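Local structure of regulatory protein E2 (Bovine papillomavirus type 1, 2JEX) at residues Y134-M139 with W145-A150; E13-L18 with R37-L42; A72-L77 with D100-E105. The protein regulates viral transcription and, here represented by its N-terminal transactivation domain, probably helps initiate viral DNA replication together with E1. The protein carries 1 engineered substitution. All coordinates share one frame; numbering follows the deposited sequence.

Interaction 1 of 3, residues Y134-M139 with W145-A150; sequences YSNLYM and WQLAKA
Leu137, Ala148 and Ala150 form the apolar centre of this antiparallel beta hairpin, with Leu137 CD1 resting 3.8 Å from Ala150 CB. Met139 projects from the same face as Leu137, its SD 4.0 Å from Ala148 CB. The other face carries Tyr138 and Leu147, whose side chains run alongside each other and point the same way. One methyl, Leu147 CD1, sits 4.1 Å from the centroid of the Tyr138 ring, over its face but shifted toward the rim: a CH-pi contact. In Leu147, CG anti to the backbone N (chi1 175°) carries the isobutyl group toward the ring, and the same methyl also touches Asn136 CB. Further along, the indole of Trp145 turns its edge to the partner strand, with Tyr138 O near the ring plane, 3.3 Å from Trp145 CZ3.

Outward from these side chains, backbone hydrogen bonds hold the two strands. Leu137 and Ala148 make a hydrogen-bonded pair, Leu137 N to Ala148 O at 2.7 Å and Ala148 N to Leu137 O at 2.6 Å. Met139 and Gln146 repeat it, Gln146 N to Met139 O at 3.0 Å, and Tyr138 with Leu147 is the non-hydrogen-bonded pair between them.

Within the antiparallel sheet, strand 110-120 flanks 128-140 on its far side and strand 157-161 flanks 145-152. Phe87 and Trp92 meet the Tyr138 ring edge-to-face, while Trp145 NE1 bonds to Glu81 of helix 62-83.

Interaction 2 of 3, residues E13-L18 with R37-L42; sequences ETQMQL and RTENTL
Gln15 and Glu39 face each other from two helices that run in opposite directions, their CA atoms 9.6 Å apart. These helices, 4-21 and 26-48, are the first pair of the N-terminal helical bundle of the E2 transactivation domain, with helix 62-83 as the third member. Between the two segments the contact is a single polar bridge at the surface.

Both side chains are stretched out beyond CG and meet at about a right angle. Gln15 NE2 donates to Glu39 OE1 over 2.8 Å, with an N-H...O angle of 154°. The acceptor lies nearly in the plane of the Gln15 amide, yet the nitrogen approaches from above the Glu39 carboxylate; the two flat groups are turned 56° against each other. Glu39 sends its CG anti to the backbone N (chi1 175°), which carries the carboxylate across the gap between the helices. The amide nitrogen also passes near the aliphatic root of its partner, Gln15 NE2 to Glu39 CB being 3.8 Å. Less favourably, Gln15 OE1 stands 3.2 Å from Glu39 OE1, two acceptors side by side.

Neighbours steady both groups. Gln15 NE2 makes a second bond to Ala11 O, one turn back in its own helix, which helps fix the rotation of the amide. Glu39 OE2 takes a bond from Gln12 NE2, so each carboxylate oxygen accepts from a glutamine of helix 4-21.

In helix 26-48, Thr41 folds its hydroxyl back onto the preceding turn. Arg37 O therefore accepts twice from one residue, from Thr41 N at 2.8 Å and, from above the carbonyl plane, from Thr41 OG1 at 2.6 Å.

Interaction 3 of 3, residues A72-L77 with D100-E105; sequences AIEMQL and DRYMSE
Tyr102, near the end of the short helix 99-103, reaches across to the long helix 62-83 and meets Met75 along its inner half and Glu74 at its outer end. Its CG stands anti to the backbone N (chi1 -179°), aiming the ring at the other helix. At the base, Tyr102 CB lies 4.0 Å from the methyl Met75 CE. One step out, Tyr102 CG and Tyr102 CD2 are each 3.8 Å from Met75 SD. The sulfur sits over the ring face, 4.1 Å from Met75 SD to the Tyr102 centroid, a Met-aromatic contact. The two side chains slide past each other in opposite directions; Met75 bends at chi2 and chi3, which sets the sulfur over the ring and turns the methyl CE toward Tyr102 CB.

Farther along the ring, the edge takes over. Glu74 OE2 lies near the ring plane, 3.3 Å from Tyr102 CE2, and at the tip Tyr102 OH donates to Glu74 OE2 over 2.8 Å. The hydroxyl comes in on the anti side of the carboxylate, 28° out of its plane. Carboxylate and ring stand nearly perpendicular, 86° apart, and OE2 is the carboxylate oxygen that meets the phenol.

Behind Tyr102 the chain leaves the helix at Ser104, the first residue past it, whose N and OG both bond to Asp100 O from opposite faces of the carbonyl. Phe110 meets the Tyr102 ring, and Trp99 packs against both Glu74 and Met75.

Glu74 OE2 also forms a salt bridge with Arg108 NE. One oxygen thus accepts a neutral hydroxyl and a cationic N-H, which would favour the ionised acid and probably polarises the phenol O-H. A hydroxyl-to-carboxylate hydrogen bond and a Met-aromatic contact join helix 62-83 to helix 99-103, and the same carboxylate oxygen ties in Arg108.

From the N terminus, interaction 2 closes first, over 18 residues that take in the end of helix 4-21, the turn and the start of helix 26-48. Interaction 3 follows, bringing helix 99-103 back to helix 62-83 after 22 intervening residues, and interaction 1 closes last, over the short turn of a hairpin. The three lie in series, none nested in or crossing another. Interactions 2 and 3 touch where Arg37 NH1 probably hydrogen-bonds Gln76 OE1, joining the second and third helices. Interactions 3 and 1 meet through packing of Tyr134 on Arg101. Interactions 1 and 2, with centres 28 Å apart, do not touch; interaction 3, which touches both, links the helical part to the sheet.

Interaction 1 of 3, residues Y134-M139 with W145-A150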
loop_
_atom_site.group_PDB
_atom_site.type_symbol
_atom_site.label_atom_id
_atom_site.label_comp_id
_atom_site.label_asym_id
_atom_site.label_seq_id
_atom_site.Cartn_x
_atom_site.Cartn_y
_atom_site.Cartn_z
ATOM N N TYR A 134 10.096 2.781 -1.750
ATOM C CA TYR A 134 9.390 3.886 -2.400
ATOM C C TYR A 134 10.005 5.224 -2.010
ATOM O O TYR A 134 10.189 5.505 -0.828
ATOM C CB TYR A 134 7.882 3.823 -2.095
ATOM C CG TYR A 134 7.229 2.608 -2.725
ATOM C CD1 TYR A 134 7.097 1.408 -2.018
ATOM C CD2 TYR A 134 6.783 2.644 -4.042
ATOM C CE1 TYR A 134 6.518 0.280 -2.603
ATOM C CE2 TYR A 134 6.208 1.523 -4.636
ATOM C CZ TYR A 134 6.086 0.346 -3.917
ATOM O OH TYR A 134 5.518 -0.759 -4.520
ATOM N N SER A 135 10.342 6.038 -3.009
ATOM C CA SER A 135 11.021 7.310 -2.768
ATOM C C SER A 135 10.088 8.354 -2.161
ATOM O O SER A 135 10.550 9.311 -1.528
ATOM C CB SER A 135 11.643 7.849 -4.061
ATOM O OG SER A 135 10.649 8.160 -5.028
ATOM N N ASN A 136 8.783 8.159 -2.354
ATOM C CA ASN A 136 7.780 9.122 -1.908
ATOM C C ASN A 136 6.691 8.459 -1.080
ATOM O O ASN A 136 5.975 7.581 -1.563
ATOM C CB ASN A 136 7.196 9.902 -3.100
ATOM C CG ASN A 136 8.272 10.646 -3.906
ATOM O OD1 ASN A 136 9.182 11.256 -3.340
ATOM N ND2 ASN A 136 8.169 10.589 -5.229
ATOM N N LEU A 137 6.596 8.878 0.179
ATOM C CA LEU A 137 5.648 8.310 1.127
ATOM C C LEU A 137 4.755 9.405 1.676
ATOM O O LEU A 137 5.237 10.458 2.100
ATOM C CB LEU A 137 6.372 7.619 2.289
ATOM C CG LEU A 137 7.420 6.523 2.045
ATOM C CD1 LEU A 137 8.009 6.041 3.370
ATOM C CD2 LEU A 137 6.824 5.359 1.281
ATOM N N TYR A 138 3.452 9.143 1.669
ATOM C CA TYR A 138 2.461 10.106 2.139
ATOM C C TYR A 138 1.737 9.544 3.363
ATOM O O TYR A 138 0.918 8.626 3.248
ATOM C CB TYR A 138 1.475 10.444 1.017
ATOM C CG TYR A 138 2.140 10.889 -0.267
ATOM C CD1 TYR A 138 2.645 9.951 -1.173
ATOM C CD2 TYR A 138 2.267 12.245 -0.577
ATOM C CE1 TYR A 138 3.266 10.348 -2.353
ATOM C CE2 TYR A 138 2.885 12.656 -1.763
ATOM C CZ TYR A 138 3.382 11.700 -2.642
ATOM O OH TYR A 138 3.986 12.080 -3.809
ATOM N N MET A 139 2.057 10.098 4.531
ATOM C CA MET A 139 1.571 9.571 5.804
ATOM C C MET A 139 0.835 10.600 6.652
ATOM O O MET A 139 1.222 11.767 6.716
ATOM C CB MET A 139 2.711 8.924 6.606
ATOM C CG MET A 139 4.079 9.571 6.426
ATOM S SD MET A 139 5.452 8.523 6.976
ATOM C CE MET A 139 5.246 8.630 8.760
ATOM N N TRP A 145 -1.713 15.052 6.363
ATOM C CA TRP A 145 -0.819 14.249 5.528
ATOM C C TRP A 145 0.487 14.986 5.214
ATOM O O TRP A 145 0.498 16.212 5.061
ATOM C CB TRP A 145 -1.534 13.818 4.244
ATOM C CG TRP A 145 -2.704 12.934 4.521
ATOM C CD1 TRP A 145 -3.978 13.327 4.829
ATOM C CD2 TRP A 145 -2.708 11.498 4.547
ATOM N NE1 TRP A 145 -4.774 12.227 5.037
ATOM C CE2 TRP A 145 -4.023 11.092 4.868
ATOM C CE3 TRP A 145 -1.731 10.517 4.321
ATOM C CZ2 TRP A 145 -4.386 9.743 4.968
ATOM C CZ3 TRP A 145 -2.092 9.175 4.428
ATOM C CH2 TRP A 145 -3.407 8.804 4.747
ATOM N N GLN A 146 1.580 14.228 5.121
ATOM C CA GLN A 146 2.905 14.798 4.856
ATOM C C GLN A 146 3.785 13.889 4.002
ATOM O O GLN A 146 3.685 12.662 4.074
ATOM C CB GLN A 146 3.626 15.140 6.166
ATOM C CG GLN A 146 3.928 13.936 7.052
ATOM C CD GLN A 146 4.924 14.246 8.151
ATOM O OE1 GLN A 146 4.856 15.297 8.796
ATOM N NE2 GLN A 146 5.855 13.324 8.377
ATOM N N LEU A 147 4.647 14.503 3.196
ATOM C CA LEU A 147 5.554 13.759 2.329
ATOM C C LEU A 147 6.803 13.340 3.089
ATOM O O LEU A 147 7.407 14.139 3.796
ATOM C CB LEU A 147 5.923 14.573 1.082
ATOM C CG LEU A 147 6.959 14.009 0.098
ATOM C CD1 LEU A 147 6.544 12.669 -0.511
ATOM C CD2 LEU A 147 7.258 15.032 -0.996
ATOM N N ALA A 148 7.157 12.068 2.946
ATOM C CA ALA A 148 8.372 11.517 3.521
ATOM C C ALA A 148 9.142 10.774 2.436
ATOM O O ALA A 148 8.558 10.290 1.469
ATOM C CB ALA A 148 8.041 10.593 4.684
ATOM N N LYS A 149 10.461 10.712 2.587
ATOM C CA LYS A 149 11.302 9.991 1.641
ATOM C C LYS A 149 11.841 8.730 2.298
ATOM O O LYS A 149 12.215 8.736 3.470
ATOM C CB LYS A 149 12.454 10.882 1.142
ATOM C CG LYS A 149 12.088 11.859 0.006
ATOM C CD LYS A 149 11.243 13.041 0.499
ATOM C CE LYS A 149 11.167 14.153 -0.542
ATOM N NZ LYS A 149 10.605 15.408 0.046
ATOM N N ALA A 150 11.865 7.643 1.545
ATOM C CA ALA A 150 12.405 6.394 2.051
ATOM C C ALA A 150 13.699 6.030 1.341
ATOM O O ALA A 150 13.896 6.354 0.166
ATOM C CB ALA A 150 11.388 5.262 1.925
#

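Interaction 2 of 3, residues E13-L18 with R37-L42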
loop_
_atom_site.group_PDB
_atom_site.type_symbol
_atom_site.label_atom_id
_atom_site.label_comp_id
_atom_site.label_asym_id
_atom_site.label_seq_id
_atom_site.Cartn_x
_atom_site.Cartn_y
_atom_site.Cartn_z
ATOM N N GLU A 13 -19.676 -2.442 -12.062
ATOM C CA GLU A 13 -19.434 -1.837 -13.371
ATOM C C GLU A 13 -18.551 -0.593 -13.265
ATOM O O GLU A 13 -17.757 -0.319 -14.161
ATOM C CB GLU A 13 -20.768 -1.471 -14.033
ATOM C CG GLU A 13 -20.730 -1.355 -15.551
ATOM C CD GLU A 13 -20.998 -2.679 -16.246
ATOM O OE1 GLU A 13 -21.964 -2.749 -17.040
ATOM O OE2 GLU A 13 -20.255 -3.654 -15.994
ATOM N N THR A 14 -18.708 0.158 -12.177
ATOM C CA THR A 14 -17.889 1.340 -11.896
ATOM C C THR A 14 -16.410 0.978 -11.697
ATOM O O THR A 14 -15.521 1.655 -12.233
ATOM C CB THR A 14 -18.429 2.127 -10.672
ATOM O OG1 THR A 14 -19.732 2.633 -10.974
ATOM C CG2 THR A 14 -17.527 3.297 -10.332
ATOM N N GLN A 15 -16.162 -0.090 -10.936
ATOM C CA GLN A 15 -14.818 -0.613 -10.723
ATOM C C GLN A 15 -14.210 -1.063 -12.047
ATOM O O GLN A 15 -13.059 -0.729 -12.348
ATOM C CB GLN A 15 -14.841 -1.786 -9.742
ATOM C CG GLN A 15 -15.131 -1.418 -8.299
ATOM C CD GLN A 15 -15.574 -2.622 -7.483
ATOM O OE1 GLN A 15 -14.787 -3.529 -7.198
ATOM N NE2 GLN A 15 -16.842 -2.634 -7.105
ATOM N N MET A 16 -14.998 -1.795 -12.838
ATOM C CA MET A 16 -14.549 -2.318 -14.132
ATOM C C MET A 16 -14.272 -1.206 -15.151
ATOM O O MET A 16 -13.360 -1.322 -15.974
ATOM C CB MET A 16 -15.567 -3.323 -14.680
ATOM C CG MET A 16 -14.965 -4.419 -15.552
ATOM S SD MET A 16 -16.100 -5.797 -15.885
ATOM C CE MET A 16 -16.211 -6.572 -14.268
ATOM N N GLN A 17 -15.058 -0.131 -15.082
ATOM C CA GLN A 17 -14.862 1.050 -15.932
ATOM C C GLN A 17 -13.615 1.841 -15.556
ATOM O O GLN A 17 -12.922 2.367 -16.420
ATOM C CB GLN A 17 -16.079 1.976 -15.860
ATOM C CG GLN A 17 -17.223 1.591 -16.792
ATOM C CD GLN A 17 -18.496 2.393 -16.534
ATOM O OE1 GLN A 17 -18.691 2.958 -15.449
ATOM N NE2 GLN A 17 -19.374 2.435 -17.536
ATOM N N LEU A 18 -13.344 1.935 -14.260
ATOM C CA LEU A 18 -12.234 2.745 -13.774
ATOM C C LEU A 18 -10.886 2.040 -13.904
ATOM O O LEU A 18 -9.860 2.696 -14.112
ATOM C CB LEU A 18 -12.494 3.225 -12.341
ATOM C CG LEU A 18 -13.503 4.378 -12.244
ATOM C CD1 LEU A 18 -14.001 4.572 -10.825
ATOM C CD2 LEU A 18 -12.930 5.682 -12.796
ATOM N N ARG A 37 -16.525 -0.156 -1.709
ATOM C CA ARG A 37 -17.237 -0.053 -0.440
ATOM C C ARG A 37 -18.707 -0.441 -0.585
ATOM O O ARG A 37 -19.210 -1.284 0.163
ATOM C CB ARG A 37 -17.130 1.375 0.082
ATOM C CG ARG A 37 -17.950 1.647 1.323
ATOM C CD ARG A 37 -17.743 3.065 1.800
ATOM N NE ARG A 37 -18.455 3.332 3.047
ATOM C CZ ARG A 37 -18.307 4.437 3.768
ATOM N NH1 ARG A 37 -17.478 5.385 3.360
ATOM N NH2 ARG A 37 -18.996 4.600 4.893
ATOM N N THR A 38 -19.381 0.196 -1.540
ATOM C CA THR A 38 -20.771 -0.079 -1.857
ATOM C C THR A 38 -20.976 -1.574 -2.144
ATOM O O THR A 38 -21.779 -2.205 -1.475
ATOM C CB THR A 38 -21.266 0.831 -3.020
ATOM O OG1 THR A 38 -21.016 2.200 -2.676
ATOM C CG2 THR A 38 -22.770 0.641 -3.304
ATOM N N GLU A 39 -20.208 -2.141 -3.079
ATOM C CA GLU A 39 -20.334 -3.567 -3.441
ATOM C C GLU A 39 -20.247 -4.504 -2.236
ATOM O O GLU A 39 -21.111 -5.353 -2.035
ATOM C CB GLU A 39 -19.290 -3.978 -4.493
ATOM C CG GLU A 39 -19.297 -5.483 -4.813
ATOM C CD GLU A 39 -18.212 -5.905 -5.798
ATOM O OE1 GLU A 39 -17.260 -5.131 -6.029
ATOM O OE2 GLU A 39 -18.310 -7.020 -6.348
ATOM N N ASN A 40 -19.213 -4.336 -1.432
ATOM C CA ASN A 40 -19.004 -5.217 -0.302
ATOM C C ASN A 40 -19.914 -4.949 0.874
ATOM O O ASN A 40 -20.147 -5.846 1.683
ATOM C CB ASN A 40 -17.537 -5.222 0.102
ATOM C CG ASN A 40 -16.680 -5.855 -0.946
ATOM O OD1 ASN A 40 -16.632 -7.076 -1.066
ATOM N ND2 ASN A 40 -16.032 -5.030 -1.751
ATOM N N THR A 41 -20.436 -3.726 0.963
ATOM C CA THR A 41 -21.435 -3.395 1.971
ATOM C C THR A 41 -22.744 -4.107 1.649
ATOM O O THR A 41 -23.331 -4.728 2.534
ATOM C CB THR A 41 -21.664 -1.857 2.094
ATOM O OG1 THR A 41 -20.435 -1.224 2.483
ATOM C CG2 THR A 41 -22.733 -1.542 3.122
ATOM N N LEU A 42 -23.180 -4.022 0.389
ATOM C CA LEU A 42 -24.436 -4.634 -0.043
ATOM C C LEU A 42 -24.346 -6.143 0.126
ATOM O O LEU A 42 -25.266 -6.776 0.640
ATOM C CB LEU A 42 -24.754 -4.296 -1.507
ATOM C CG LEU A 42 -24.836 -2.841 -1.987
ATOM C CD1 LEU A 42 -24.614 -2.807 -3.491
ATOM C CD2 LEU A 42 -26.164 -2.165 -1.614
#

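Interaction 3 of 3, residues A72-L77 with D100-E105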
loop_
_atom_site.group_PDB
_atom_site.type_symbol
_atom_site.label_atom_id
_atom_site.label_comp_id
_atom_site.label_asym_id
_atom_site.label_seq_id
_atom_site.Cartn_x
_atom_site.Cartn_y
_atom_site.Cartn_z
ATOM N N ALA A 72 -11.952 -0.722 1.983
ATOM C CA ALA A 72 -12.417 0.275 1.035
ATOM C C ALA A 72 -12.864 1.558 1.732
ATOM O O ALA A 72 -12.610 2.642 1.231
ATOM C CB ALA A 72 -13.522 -0.303 0.165
ATOM N N ILE A 73 -13.518 1.437 2.886
ATOM C CA ILE A 73 -13.842 2.601 3.725
ATOM C C ILE A 73 -12.548 3.381 4.037
ATOM O O ILE A 73 -12.461 4.593 3.784
ATOM C CB ILE A 73 -14.581 2.173 5.030
ATOM C CG1 ILE A 73 -16.021 1.736 4.717
ATOM C CG2 ILE A 73 -14.597 3.291 6.062
ATOM C CD1 ILE A 73 -16.712 0.884 5.810
ATOM N N GLU A 74 -11.545 2.657 4.547
ATOM C CA GLU A 74 -10.245 3.223 4.903
ATOM C C GLU A 74 -9.543 3.921 3.736
ATOM O O GLU A 74 -8.947 4.994 3.918
ATOM C CB GLU A 74 -9.325 2.154 5.495
ATOM C CG GLU A 74 -7.980 2.697 5.910
ATOM C CD GLU A 74 -7.186 1.744 6.767
ATOM O OE1 GLU A 74 -7.643 0.597 6.985
ATOM O OE2 GLU A 74 -6.093 2.146 7.224
ATOM N N MET A 75 -9.604 3.300 2.560
ATOM C CA MET A 75 -9.026 3.872 1.352
ATOM C C MET A 75 -9.795 5.119 0.928
ATOM O O MET A 75 -9.202 6.175 0.714
ATOM C CB MET A 75 -8.969 2.840 0.213
ATOM C CG MET A 75 -8.021 1.664 0.449
ATOM S SD MET A 75 -6.290 2.088 0.801
ATOM C CE MET A 75 -5.629 2.182 -0.866
ATOM N N GLN A 76 -11.113 5.002 0.843
ATOM C CA GLN A 76 -11.973 6.128 0.481
ATOM C C GLN A 76 -11.732 7.379 1.330
ATOM O O GLN A 76 -11.453 8.454 0.790
ATOM C CB GLN A 76 -13.442 5.737 0.576
ATOM C CG GLN A 76 -14.368 6.892 0.264
ATOM C CD GLN A 76 -15.826 6.613 0.584
ATOM O OE1 GLN A 76 -16.237 5.472 0.737
ATOM N NE2 GLN A 76 -16.622 7.670 0.650
ATOM N N LEU A 77 -11.859 7.226 2.651
ATOM C CA LEU A 77 -11.705 8.335 3.601
ATOM C C LEU A 77 -10.297 8.907 3.583
ATOM O O LEU A 77 -10.129 10.122 3.596
ATOM C CB LEU A 77 -12.094 7.909 5.023
ATOM C CG LEU A 77 -13.519 7.378 5.215
ATOM C CD1 LEU A 77 -13.810 7.055 6.675
ATOM C CD2 LEU A 77 -14.571 8.338 4.648
ATOM N N ASP A 100 -2.594 -3.046 -1.502
ATOM C CA ASP A 100 -1.279 -3.685 -1.339
ATOM C C ASP A 100 -0.159 -2.657 -1.254
ATOM O O ASP A 100 0.780 -2.821 -0.470
ATOM C CB ASP A 100 -0.991 -4.668 -2.480
ATOM C CG ASP A 100 -1.857 -5.919 -2.418
ATOM O OD1 ASP A 100 -2.353 -6.262 -1.317
ATOM O OD2 ASP A 100 -2.040 -6.566 -3.479
ATOM N N ARG A 101 -0.243 -1.599 -2.056
ATOM C CA ARG A 101 0.751 -0.540 -1.964
ATOM C C ARG A 101 0.668 0.111 -0.577
ATOM O O ARG A 101 1.688 0.324 0.081
ATOM C CB ARG A 101 0.549 0.494 -3.078
ATOM C CG ARG A 101 1.576 1.639 -3.091
ATOM C CD ARG A 101 2.913 1.234 -3.696
ATOM N NE ARG A 101 2.800 0.879 -5.112
ATOM C CZ ARG A 101 2.972 1.722 -6.129
ATOM N NH1 ARG A 101 3.286 2.998 -5.920
ATOM N NH2 ARG A 101 2.834 1.284 -7.373
ATOM N N TYR A 102 -0.561 0.392 -0.141
ATOM C CA TYR A 102 -0.841 1.051 1.138
ATOM C C TYR A 102 -0.345 0.220 2.318
ATOM O O TYR A 102 0.061 0.750 3.356
ATOM C CB TYR A 102 -2.360 1.267 1.245
ATOM C CG TYR A 102 -2.851 1.960 2.498
ATOM C CD1 TYR A 102 -2.522 3.296 2.768
ATOM C CD2 TYR A 102 -3.684 1.297 3.393
ATOM C CE1 TYR A 102 -2.999 3.942 3.914
ATOM C CE2 TYR A 102 -4.169 1.938 4.541
ATOM C CZ TYR A 102 -3.814 3.257 4.795
ATOM O OH TYR A 102 -4.287 3.873 5.926
ATOM N N MET A 103 -0.404 -1.097 2.141
ATOM C CA MET A 103 -0.131 -2.045 3.218
ATOM C C MET A 103 1.279 -2.577 3.179
ATOM O O MET A 103 1.773 -3.074 4.188
ATOM C CB MET A 103 -1.164 -3.187 3.219
ATOM C CG MET A 103 -2.452 -2.807 3.860
ATOM S SD MET A 103 -2.338 -2.339 5.593
ATOM C CE MET A 103 -2.260 -0.584 5.446
ATOM N N SER A 104 1.924 -2.453 2.018
ATOM C CA SER A 104 3.380 -2.595 1.897
ATOM C C SER A 104 4.068 -1.762 2.972
ATOM O O SER A 104 3.467 -0.828 3.520
ATOM C CB SER A 104 3.869 -2.091 0.528
ATOM O OG SER A 104 3.433 -2.922 -0.538
ATOM N N GLU A 105 5.330 -2.086 3.255
ATOM C CA GLU A 105 6.085 -1.413 4.311
ATOM C C GLU A 105 6.695 -0.088 3.841
ATOM O O GLU A 105 7.237 -0.004 2.731
ATOM C CB GLU A 105 7.156 -2.338 4.895
ATOM C CG GLU A 105 6.594 -3.464 5.774
ATOM C CD GLU A 105 6.465 -3.088 7.252
ATOM O OE1 GLU A 105 6.628 -3.991 8.105
ATOM O OE2 GLU A 105 6.196 -1.907 7.572
#